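Local coordinates for outer envelope protein 64, mitochondrial (Arabidopsis thaliana, PDB 6HPG) that probably serves, through this TPR domain, as a chaperone receptor for Hsp90-dependent protein targeting to mitochondria, at residues A[29-32]-A[33-36]; A[39-42]-A[43-47]; A[82-86]-A[87-91]; A[92-95]-A[96-100]. All coordinates share one frame; numbering follows the deposited sequence.

Contact 1 (A[29-32]-A[33-36]); sequences YTEA and IKLN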
loop_
_atom_site.group_PDB
_atom_site.type_symbol
_atom_site.label_atom_id
_atom_site.label_comp_id
_atom_site.label_asym_id
_atom_site.label_seq_id
_atom_site.Cartn_x
_atom_site.Cartn_y
_atom_site.Cartn_z
ATOM N N TYR A 29 -9.602 -3.036 8.295
ATOM C CA TYR A 29 -8.277 -2.488 8.433
ATOM C C TYR A 29 -8.336 -1.240 9.261
ATOM O O TYR A 29 -7.423 -0.982 10.064
ATOM C CB TYR A 29 -7.635 -2.240 7.074
ATOM C CG TYR A 29 -7.308 -3.481 6.216
ATOM C CD1 TYR A 29 -6.737 -4.632 6.760
ATOM C CD2 TYR A 29 -7.498 -3.458 4.848
ATOM C CE1 TYR A 29 -6.387 -5.716 5.954
ATOM C CE2 TYR A 29 -7.148 -4.518 4.066
ATOM C CZ TYR A 29 -6.611 -5.657 4.620
ATOM O OH TYR A 29 -6.261 -6.716 3.780
ATOM N N THR A 30 -9.435 -0.496 9.142
ATOM C CA THR A 30 -9.656 0.700 10.001
ATOM C C THR A 30 -9.723 0.343 11.484
ATOM O O THR A 30 -9.088 0.986 12.384
ATOM C CB THR A 30 -10.879 1.462 9.483
ATOM O OG1 THR A 30 -10.546 1.910 8.169
ATOM C CG2 THR A 30 -11.295 2.686 10.362
ATOM N N GLU A 31 -10.424 -0.729 11.738
ATOM C CA GLU A 31 -10.535 -1.242 13.093
ATOM C C GLU A 31 -9.210 -1.811 13.629
ATOM O O GLU A 31 -8.915 -1.625 14.833
ATOM C CB GLU A 31 -11.635 -2.287 13.168
ATOM C CG GLU A 31 -11.884 -2.877 14.541
ATOM C CD GLU A 31 -12.528 -1.904 15.526
ATOM O OE1 GLU A 31 -12.827 -2.317 16.674
ATOM O OE2 GLU A 31 -12.775 -0.766 15.146
ATOM N N ALA A 32 -8.493 -2.555 12.765
ATOM C CA ALA A 32 -7.152 -3.033 13.027
ATOM C C ALA A 32 -6.285 -1.902 13.499
ATOM O O ALA A 32 -5.603 -2.002 14.525
ATOM C CB ALA A 32 -6.556 -3.659 11.769
ATOM N N ILE A 33 -6.350 -0.794 12.768
ATOM C CA ILE A 33 -5.516 0.399 13.037
ATOM C C ILE A 33 -5.983 1.132 14.294
ATOM O O ILE A 33 -5.147 1.641 15.060
ATOM C CB ILE A 33 -5.516 1.327 11.802
ATOM C CG1 ILE A 33 -4.691 0.690 10.685
ATOM C CG2 ILE A 33 -5.107 2.778 12.081
ATOM C CD1 ILE A 33 -4.944 1.405 9.379
ATOM N N LYS A 34 -7.302 1.187 14.513
ATOM C CA LYS A 34 -7.824 1.798 15.750
ATOM C C LYS A 34 -7.370 1.025 16.999
ATOM O O LYS A 34 -7.077 1.606 18.046
ATOM C CB LYS A 34 -9.346 1.952 15.681
ATOM C CG LYS A 34 -9.952 2.567 16.937
ATOM C CD LYS A 34 -11.446 2.552 16.834
ATOM C CE LYS A 34 -12.126 3.545 17.764
ATOM N NZ LYS A 34 -12.778 4.633 16.964
ATOM N N LEU A 35 -7.285 -0.285 16.887
ATOM C CA LEU A 35 -6.815 -1.114 17.984
ATOM C C LEU A 35 -5.278 -1.113 18.135
ATOM O O LEU A 35 -4.772 -1.220 19.256
ATOM C CB LEU A 35 -7.317 -2.535 17.784
ATOM C CG LEU A 35 -8.835 -2.755 17.886
ATOM C CD1 LEU A 35 -9.166 -4.102 17.278
ATOM C CD2 LEU A 35 -9.312 -2.689 19.335
ATOM N N ASN A 36 -4.547 -1.064 17.013
ATOM C CA ASN A 36 -3.077 -0.993 17.015
ATOM C C ASN A 36 -2.631 -0.061 15.878
ATOM O O ASN A 36 -2.637 -0.455 14.712
ATOM C CB ASN A 36 -2.471 -2.403 16.871
ATOM C CG ASN A 36 -0.936 -2.409 16.802
ATOM O OD1 ASN A 36 -0.256 -1.394 17.008
ATOM N ND2 ASN A 36 -0.387 -3.576 16.479
#
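Glu31 and Leu35 meet one helical turn apart near the end of helix 22-35. Their side chains run at a slant to each other, and Glu31 CG lies 4.0 Å from Leu35 CD1. The glutamate sets out with CG opposite its own backbone N (chi1 -178°), then bends at chi2 (70°). The bend brings its carboxylate over the next turn. Glu31 OE1 comes 4.2 Å from Leu35 CG, while Glu31 OE2 lies 4.0 Å from Lys34 CD. That is contact with the aliphatic part of the lysine: Glu31 OE2 and Lys34 NZ stay 5.7 Å apart, too far for a salt bridge, though a weak attraction is likely. With an alanine at Glu31, Leu35 is likely to lose cover on one side and Lys34 its nearby negative charge.

Leu35 also rests on the backbone below it, with CG 3.3 Å from Glu31 O. The same carbonyl accepts from Leu35 N at 2.9 Å. Ile33 packs likewise, its CG1 3.3 Å from Tyr29 O. The last regular turn closes where Asn36 N binds Ala32 O, and Asn36 is the first residue to leave helical geometry.

These turns belong to TPR 1. Tyr29 leans on Tyr17 of helix 2-18, and its hydroxyl is hydrogen-bonded to Asn14. On the side of helix 40-52, Ala32 packs on Tyr42 and Ile33 on both Tyr42 and Tyr43.

Contact 2 (A[39-42]-A[43-47]); sequences NATY and YCNRA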
loop_
_atom_site.group_PDB
_atom_site.type_symbol
_atom_site.label_atom_id
_atom_site.label_comp_id
_atom_site.label_asym_id
_atom_site.label_seq_id
_atom_site.Cartn_x
_atom_site.Cartn_y
_atom_site.Cartn_z
ATOM N N ASN A 39 1.332 -0.224 13.392
ATOM C CA ASN A 39 1.678 -1.322 12.454
ATOM C C ASN A 39 1.627 -0.850 11.024
ATOM O O ASN A 39 0.548 -0.497 10.521
ATOM C CB ASN A 39 0.758 -2.512 12.631
ATOM C CG ASN A 39 1.274 -3.746 11.909
ATOM O OD1 ASN A 39 1.148 -3.872 10.683
ATOM N ND2 ASN A 39 1.910 -4.629 12.648
ATOM N N ALA A 40 2.793 -0.826 10.377
ATOM C CA ALA A 40 2.894 -0.306 9.022
ATOM C C ALA A 40 2.083 -1.128 8.034
ATOM O O ALA A 40 1.493 -0.567 7.106
ATOM C CB ALA A 40 4.338 -0.260 8.583
ATOM N N THR A 41 2.111 -2.456 8.199
ATOM C CA THR A 41 1.367 -3.391 7.326
ATOM C C THR A 41 -0.173 -3.132 7.348
ATOM O O THR A 41 -0.859 -3.261 6.334
ATOM C CB THR A 41 1.748 -4.828 7.735
ATOM O OG1 THR A 41 3.157 -4.947 7.626
ATOM C CG2 THR A 41 1.105 -5.881 6.853
ATOM N N TYR A 42 -0.714 -2.685 8.482
ATOM C CA TYR A 42 -2.169 -2.456 8.559
ATOM C C TYR A 42 -2.577 -1.304 7.659
ATOM O O TYR A 42 -3.527 -1.421 6.879
ATOM C CB TYR A 42 -2.612 -2.101 9.987
ATOM C CG TYR A 42 -2.511 -3.154 11.058
ATOM C CD1 TYR A 42 -1.858 -4.354 10.853
ATOM C CD2 TYR A 42 -3.014 -2.881 12.333
ATOM C CE1 TYR A 42 -1.766 -5.261 11.850
ATOM C CE2 TYR A 42 -2.955 -3.807 13.340
ATOM C CZ TYR A 42 -2.300 -4.983 13.119
ATOM O OH TYR A 42 -2.191 -5.904 14.131
ATOM N N TYR A 43 -1.802 -0.210 7.751
ATOM C CA TYR A 43 -1.909 0.927 6.841
ATOM C C TYR A 43 -1.631 0.593 5.337
ATOM O O TYR A 43 -2.349 1.053 4.446
ATOM C CB TYR A 43 -0.980 2.089 7.297
ATOM C CG TYR A 43 -1.503 2.939 8.485
ATOM C CD1 TYR A 43 -2.345 4.003 8.265
ATOM C CD2 TYR A 43 -1.096 2.690 9.782
ATOM C CE1 TYR A 43 -2.821 4.817 9.325
ATOM C CE2 TYR A 43 -1.558 3.490 10.869
ATOM C CZ TYR A 43 -2.424 4.546 10.616
ATOM O OH TYR A 43 -2.897 5.328 11.630
ATOM N N CYS A 44 -0.580 -0.172 5.088
ATOM C CA CYS A 44 -0.219 -0.546 3.717
ATOM C C CYS A 44 -1.286 -1.389 3.067
ATOM O O CYS A 44 -1.577 -1.229 1.879
ATOM C CB CYS A 44 1.068 -1.330 3.695
ATOM S SG CYS A 44 1.938 -1.045 2.135
ATOM N N ASN A 45 -1.830 -2.340 3.834
ATOM C CA ASN A 45 -2.952 -3.116 3.374
ATOM C C ASN A 45 -4.168 -2.204 3.105
ATOM O O ASN A 45 -4.855 -2.357 2.102
ATOM C CB ASN A 45 -3.313 -4.225 4.374
ATOM C CG ASN A 45 -2.313 -5.359 4.388
ATOM O OD1 ASN A 45 -1.385 -5.420 3.567
ATOM N ND2 ASN A 45 -2.489 -6.263 5.316
ATOM N N ARG A 46 -4.449 -1.260 3.977
ATOM C CA ARG A 46 -5.607 -0.431 3.723
ATOM C C ARG A 46 -5.424 0.407 2.474
ATOM O O ARG A 46 -6.388 0.621 1.733
ATOM C CB ARG A 46 -5.946 0.462 4.910
ATOM C CG ARG A 46 -7.372 0.975 4.801
ATOM C CD ARG A 46 -7.842 1.687 6.043
ATOM N NE ARG A 46 -6.988 2.825 6.370
ATOM C CZ ARG A 46 -7.218 3.653 7.401
ATOM N NH1 ARG A 46 -8.307 3.534 8.180
ATOM N NH2 ARG A 46 -6.371 4.624 7.637
ATOM N N ALA A 47 -4.197 0.930 2.256
ATOM C CA ALA A 47 -3.897 1.543 0.965
ATOM C C ALA A 47 -4.297 0.689 -0.225
ATOM O O ALA A 47 -4.859 1.200 -1.201
ATOM C CB ALA A 47 -2.428 1.880 0.835
#
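Thr41 and Asn45 run alongside each other on the first turns of helix 40-52, both leaving the helix in one direction. The methyl CG2 of Thr41 touches the amide at 3.9 Å from Asn45 ND2. The fit is closer at the backbone, where Asn45 CG sits 3.2 Å from Thr41 O. Asn45 CG is turned away from its own carbonyl carbon (chi1 -73°), which lays the amide back over that oxygen. Thr41 O also accepts from Asn45 N at 2.8 Å, in a fairly straight bond (166°). The amide itself is held by a hydrogen bond from ND2 to the backbone of the bound peptide, consistent with the peptide-binding groove of TPR domains. Lys10 and Asn14 of helix 2-18 touch Asn45 as well.

Asn39 is the N-cap. Its OD1 accepts from Tyr42 N at 3.1 Å in a weak, bent bond. The cap residue packs too: Asn39 CB stands 3.5 Å above the plane of the Tyr42 ring, over its centre. Tyr42 is buried against Ala32 and Ile33, and its hydroxyl is bonded to Ser6.

Within this contact the other flank is looser. Tyr43 brings its ring edge toward Asn39, with CD2 3.7 Å from Asn39 O, and packs further out on Ile33 and Ile69. The Arg46 side chain touches little here beyond its CB, 3.6 Å from Tyr42 O; it leads away to a salt bridge with Asp62 of helix 56-69.

Contact 3 (A[82-86]-A[87-91]); sequences TARES and LVRYK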
loop_
_atom_site.group_PDB
_atom_site.type_symbol
_atom_site.label_atom_id
_atom_site.label_comp_id
_atom_site.label_asym_id
_atom_site.label_seq_id
_atom_site.Cartn_x
_atom_site.Cartn_y
_atom_site.Cartn_z
ATOM N N THR A 82 1.826 3.979 -7.395
ATOM C CA THR A 82 0.673 3.684 -8.249
ATOM C C THR A 82 -0.382 4.776 -8.154
ATOM O O THR A 82 -0.969 5.118 -9.165
ATOM C CB THR A 82 0.060 2.313 -7.916
ATOM O OG1 THR A 82 1.094 1.330 -7.966
ATOM C CG2 THR A 82 -1.052 1.926 -8.889
ATOM N N ALA A 83 -0.622 5.307 -6.951
ATOM C CA ALA A 83 -1.690 6.291 -6.737
ATOM C C ALA A 83 -1.263 7.589 -7.400
ATOM O O ALA A 83 -2.074 8.295 -8.006
ATOM C CB ALA A 83 -1.980 6.519 -5.243
ATOM N N ARG A 84 0.019 7.911 -7.264
ATOM C CA ARG A 84 0.569 9.057 -7.923
ATOM C C ARG A 84 0.501 8.950 -9.446
ATOM O O ARG A 84 0.058 9.883 -10.089
ATOM C CB ARG A 84 1.989 9.293 -7.462
ATOM C CG ARG A 84 2.003 9.917 -6.099
ATOM C CD ARG A 84 3.398 9.835 -5.534
ATOM N NE ARG A 84 3.465 10.566 -4.286
ATOM C CZ ARG A 84 4.593 10.774 -3.608
ATOM N NH1 ARG A 84 5.778 10.285 -4.033
ATOM N NH2 ARG A 84 4.533 11.476 -2.491
ATOM N N GLU A 85 0.909 7.827 -10.011
ATOM C CA GLU A 85 0.831 7.659 -11.466
ATOM C C GLU A 85 -0.627 7.769 -11.967
ATOM O O GLU A 85 -0.874 8.286 -13.068
ATOM C CB GLU A 85 1.435 6.343 -11.872
ATOM C CG GLU A 85 1.371 6.097 -13.349
ATOM C CD GLU A 85 2.039 4.816 -13.739
ATOM O OE1 GLU A 85 2.223 4.608 -14.962
ATOM O OE2 GLU A 85 2.390 4.008 -12.842
ATOM N N SER A 86 -1.563 7.286 -11.146
ATOM C CA SER A 86 -2.999 7.415 -11.402
ATOM C C SER A 86 -3.442 8.865 -11.351
ATOM O O SER A 86 -4.308 9.265 -12.132
ATOM C CB SER A 86 -3.814 6.618 -10.394
ATOM O OG SER A 86 -3.657 5.233 -10.611
ATOM N N LEU A 87 -2.873 9.638 -10.422
ATOM C CA LEU A 87 -3.148 11.071 -10.348
ATOM C C LEU A 87 -2.236 11.900 -11.261
ATOM O O LEU A 87 -2.058 13.093 -11.029
ATOM C CB LEU A 87 -3.048 11.553 -8.896
ATOM C CG LEU A 87 -4.130 11.036 -7.958
ATOM C CD1 LEU A 87 -3.793 11.469 -6.543
ATOM C CD2 LEU A 87 -5.518 11.523 -8.372
ATOM N N VAL A 88 -1.657 11.250 -12.281
ATOM C CA VAL A 88 -0.806 11.862 -13.312
ATOM C C VAL A 88 0.376 12.678 -12.712
ATOM O O VAL A 88 0.876 13.608 -13.336
ATOM C CB VAL A 88 -1.711 12.604 -14.372
ATOM C CG1 VAL A 88 -0.925 13.346 -15.460
ATOM C CG2 VAL A 88 -2.651 11.601 -15.049
ATOM N N ARG A 89 0.841 12.307 -11.511
ATOM C CA ARG A 89 1.993 12.961 -10.889
ATOM C C ARG A 89 3.211 12.069 -11.090
ATOM O O ARG A 89 3.687 11.392 -10.152
ATOM C CB ARG A 89 1.698 13.307 -9.431
ATOM C CG ARG A 89 0.964 14.637 -9.334
ATOM C CD ARG A 89 -0.003 14.740 -8.180
ATOM N NE ARG A 89 0.676 14.633 -6.888
ATOM C CZ ARG A 89 0.583 13.610 -6.025
ATOM N NH1 ARG A 89 1.269 13.676 -4.881
ATOM N NH2 ARG A 89 -0.183 12.528 -6.271
ATOM N N TYR A 90 3.679 12.059 -12.339
ATOM C CA TYR A 90 4.642 11.074 -12.816
ATOM C C TYR A 90 6.028 11.205 -12.167
ATOM O O TYR A 90 6.693 10.202 -11.972
ATOM C CB TYR A 90 4.815 11.121 -14.332
ATOM C CG TYR A 90 3.556 10.918 -15.153
ATOM C CD1 TYR A 90 2.794 9.771 -15.017
ATOM C CD2 TYR A 90 3.135 11.887 -16.087
ATOM C CE1 TYR A 90 1.645 9.590 -15.762
ATOM C CE2 TYR A 90 1.999 11.700 -16.840
ATOM C CZ TYR A 90 1.261 10.548 -16.670
ATOM O OH TYR A 90 0.126 10.349 -17.387
ATOM N N LYS A 91 6.442 12.426 -11.849
ATOM C CA LYS A 91 7.765 12.690 -11.252
ATOM C C LYS A 91 7.787 12.072 -9.862
ATOM O O LYS A 91 8.704 11.323 -9.523
ATOM C CB LYS A 91 8.083 14.220 -11.210
ATOM C CG LYS A 91 8.848 14.779 -9.988
ATOM C CD LYS A 91 10.346 14.982 -10.230
ATOM C CE LYS A 91 11.179 14.985 -8.944
ATOM N NZ LYS A 91 11.594 13.628 -8.469
#
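Two arginines, Arg84 and Arg89, lie across each other where helix 74-86 ends. Arg89 NH2 comes 3.4 Å from Arg84 CG, and the guanidinium planes stand 89° apart. The like-charged atoms Arg84 NE and Arg89 NH1 are 3.9 Å apart. Arg84 is stretched out from CG to NE, whereas Arg89 bends at chi2 and chi3 (63°), which brings its guanidinium beside the aliphatic stem of Arg84.

The backbone beneath is a Schellman motif. Arg89 N binds Arg84 O at 2.9 Å, and Val88 N makes a weaker bond to Glu85 O at 3.2 Å. Val88, with positive phi, turns the chain toward helix 90-103, and Arg89 is the N-cap of that helix. Beyond the turn, Tyr90 CE1 approaches Glu85 O at 3.9 Å.

Three carboxylates lie beside the pair. Arg89 forms salt bridges with Glu92 and Glu60; Arg84 forms one with Asp96. A leucine in place of Arg89 would probably leave Glu60 and Glu92 without this positive partner. The carboxylates probably balance the two neighbouring positive charges, although Arg84 NE is buried without a partner. The turn between the two helices of TPR 3 is probably held by charge as well as by its backbone bonds.

Contact 4 (A[92-95]-A[96-100]); sequences EAAA and DFRHA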
loop_
_atom_site.group_PDB
_atom_site.type_symbol
_atom_site.label_atom_id
_atom_site.label_comp_id
_atom_site.label_asym_id
_atom_site.label_seq_id
_atom_site.Cartn_x
_atom_site.Cartn_y
_atom_site.Cartn_z
ATOM N N GLU A 92 6.753 12.378 -9.081
ATOM C CA GLU A 92 6.592 11.806 -7.739
ATOM C C GLU A 92 6.418 10.269 -7.721
ATOM O O GLU A 92 6.941 9.585 -6.841
ATOM C CB GLU A 92 5.427 12.494 -7.038
ATOM C CG GLU A 92 5.712 13.942 -6.711
ATOM C CD GLU A 92 4.442 14.712 -6.431
ATOM O OE1 GLU A 92 3.810 14.430 -5.398
ATOM O OE2 GLU A 92 4.083 15.590 -7.249
ATOM N N ALA A 93 5.702 9.735 -8.708
ATOM C CA ALA A 93 5.597 8.282 -8.850
ATOM C C ALA A 93 6.996 7.688 -9.039
ATOM O O ALA A 93 7.370 6.772 -8.310
ATOM C CB ALA A 93 4.689 7.875 -10.012
ATOM N N ALA A 94 7.760 8.223 -9.992
ATOM C CA ALA A 94 9.082 7.662 -10.295
ATOM C C ALA A 94 9.957 7.659 -9.058
ATOM O O ALA A 94 10.660 6.715 -8.810
ATOM C CB ALA A 94 9.766 8.403 -11.435
ATOM N N ALA A 95 9.911 8.713 -8.267
ATOM C CA ALA A 95 10.683 8.723 -7.050
ATOM C C ALA A 95 10.359 7.506 -6.164
ATOM O O ALA A 95 11.277 6.845 -5.608
ATOM C CB ALA A 95 10.456 10.013 -6.313
ATOM N N ASP A 96 9.058 7.208 -6.038
ATOM C CA ASP A 96 8.625 6.112 -5.203
ATOM C C ASP A 96 8.969 4.778 -5.859
ATOM O O ASP A 96 9.459 3.874 -5.176
ATOM C CB ASP A 96 7.124 6.144 -4.952
ATOM C CG ASP A 96 6.690 7.204 -3.998
ATOM O OD1 ASP A 96 7.469 7.717 -3.155
ATOM O OD2 ASP A 96 5.476 7.486 -4.087
ATOM N N PHE A 97 8.752 4.646 -7.171
ATOM C CA PHE A 97 9.096 3.389 -7.806
ATOM C C PHE A 97 10.650 3.203 -7.738
ATOM O O PHE A 97 11.136 2.083 -7.649
ATOM C CB PHE A 97 8.525 3.271 -9.240
ATOM C CG PHE A 97 7.023 2.966 -9.302
ATOM C CD1 PHE A 97 6.503 1.768 -8.806
ATOM C CD2 PHE A 97 6.130 3.865 -9.924
ATOM C CE1 PHE A 97 5.129 1.508 -8.871
ATOM C CE2 PHE A 97 4.758 3.602 -9.990
ATOM C CZ PHE A 97 4.255 2.430 -9.460
ATOM N N ARG A 98 11.414 4.301 -7.748
ATOM C CA ARG A 98 12.889 4.204 -7.682
ATOM C C ARG A 98 13.331 3.784 -6.317
ATOM O O ARG A 98 14.212 2.935 -6.178
ATOM C CB ARG A 98 13.553 5.480 -8.147
ATOM C CG ARG A 98 13.659 5.537 -9.685
ATOM C CD ARG A 98 14.012 6.924 -10.151
ATOM N NE ARG A 98 14.131 7.019 -11.604
ATOM C CZ ARG A 98 14.076 8.155 -12.301
ATOM N NH1 ARG A 98 13.914 9.331 -11.704
ATOM N NH2 ARG A 98 14.223 8.126 -13.625
ATOM N N HIS A 99 12.671 4.329 -5.287
ATOM C CA HIS A 99 13.005 3.956 -3.939
ATOM C C HIS A 99 12.657 2.511 -3.556
ATOM O O HIS A 99 13.386 1.887 -2.763
ATOM C CB HIS A 99 12.399 4.899 -2.907
ATOM C CG HIS A 99 13.114 4.836 -1.606
ATOM N ND1 HIS A 99 14.413 5.281 -1.462
ATOM C CD2 HIS A 99 12.752 4.329 -0.407
ATOM C CE1 HIS A 99 14.807 5.094 -0.215
ATOM N NE2 HIS A 99 13.817 4.519 0.445
ATOM N N ALA A 100 11.560 1.991 -4.096
ATOM C CA ALA A 100 11.217 0.599 -3.892
ATOM C C ALA A 100 12.333 -0.303 -4.383
ATOM O O ALA A 100 12.558 -1.374 -3.799
ATOM C CB ALA A 100 9.945 0.246 -4.632
#
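This is an i to i+4 packing contact inside helix 90-103, part of TPR 3, in which Ala93 and Ala94 lie against Phe97 and Arg98. Ala93 CB is 4.3 Å from Phe97 CD2, a loose apolar touch. The ring sits closer to the backbone, with Phe97 CD2 3.5 Å from Ala93 O. That oxygen accepts from Phe97 N in a nearly straight bond (165°).

One residue further on, Ala94 lies under Arg98. Its CB is 4.2 Å from the plane of the guanidinium, over one face and offset toward the rim. Arg98 reaches this place because CG points opposite its own carbonyl carbon (chi1 -82°) and the chain then runs extended to NE. Its CB presses on Ala94 O at 3.2 Å.

In the TPR fold two antiparallel helices pack together, and here Ala93 packs on both Arg84 of helix 74-86 and Leu117 of helix 108-118. Phe97 is buried between the same two helices: it meets Thr82 and Glu85 on the first, Ala113 and Leu117 on the second.

Asp96 marks another flank. Its N is shared between Glu92 O at 3.3 Å and Ala93 O at 2.9 Å, the second bond weak and strongly bent (117°). Its carboxylate folds back along the helix, with Asp96 OD2 3.8 Å from Glu92 O. Arg84 explains this meeting of two acceptors: it is salt-bridged to OD2, and its NH1 also bonds Glu92 O. OD1 forms a salt bridge with Arg80. The His99 ring meets Tyr77 edge-to-face.

Overall arrangement
The four contacts fall into two touching pairs at different parts of the domain. Contacts 1 and 2, centres 10 Å apart, lie on consecutive helices 22-35 and 40-52. Thr30 OG1 and Arg46 NH1 join them by a probable hydrogen bond of 2.8 Å. Contacts 3 and 4, also 10 Å apart, share helix 90-103, and a salt bridge of 2.8 Å from Arg84 NH1 to Asp96 OD2 ties them. Contact 1 lies 27 Å from contact 3, centre to centre, across the middle of the chain. Contact 2 is nearest the chain's centre, about 6 Å away. The bound peptide touches three of the contacts: Asn45 of contact 2 holds its backbone, while Tyr29 of contact 1 and Thr82 of contact 3 each pack on an apolar side chain of the peptide.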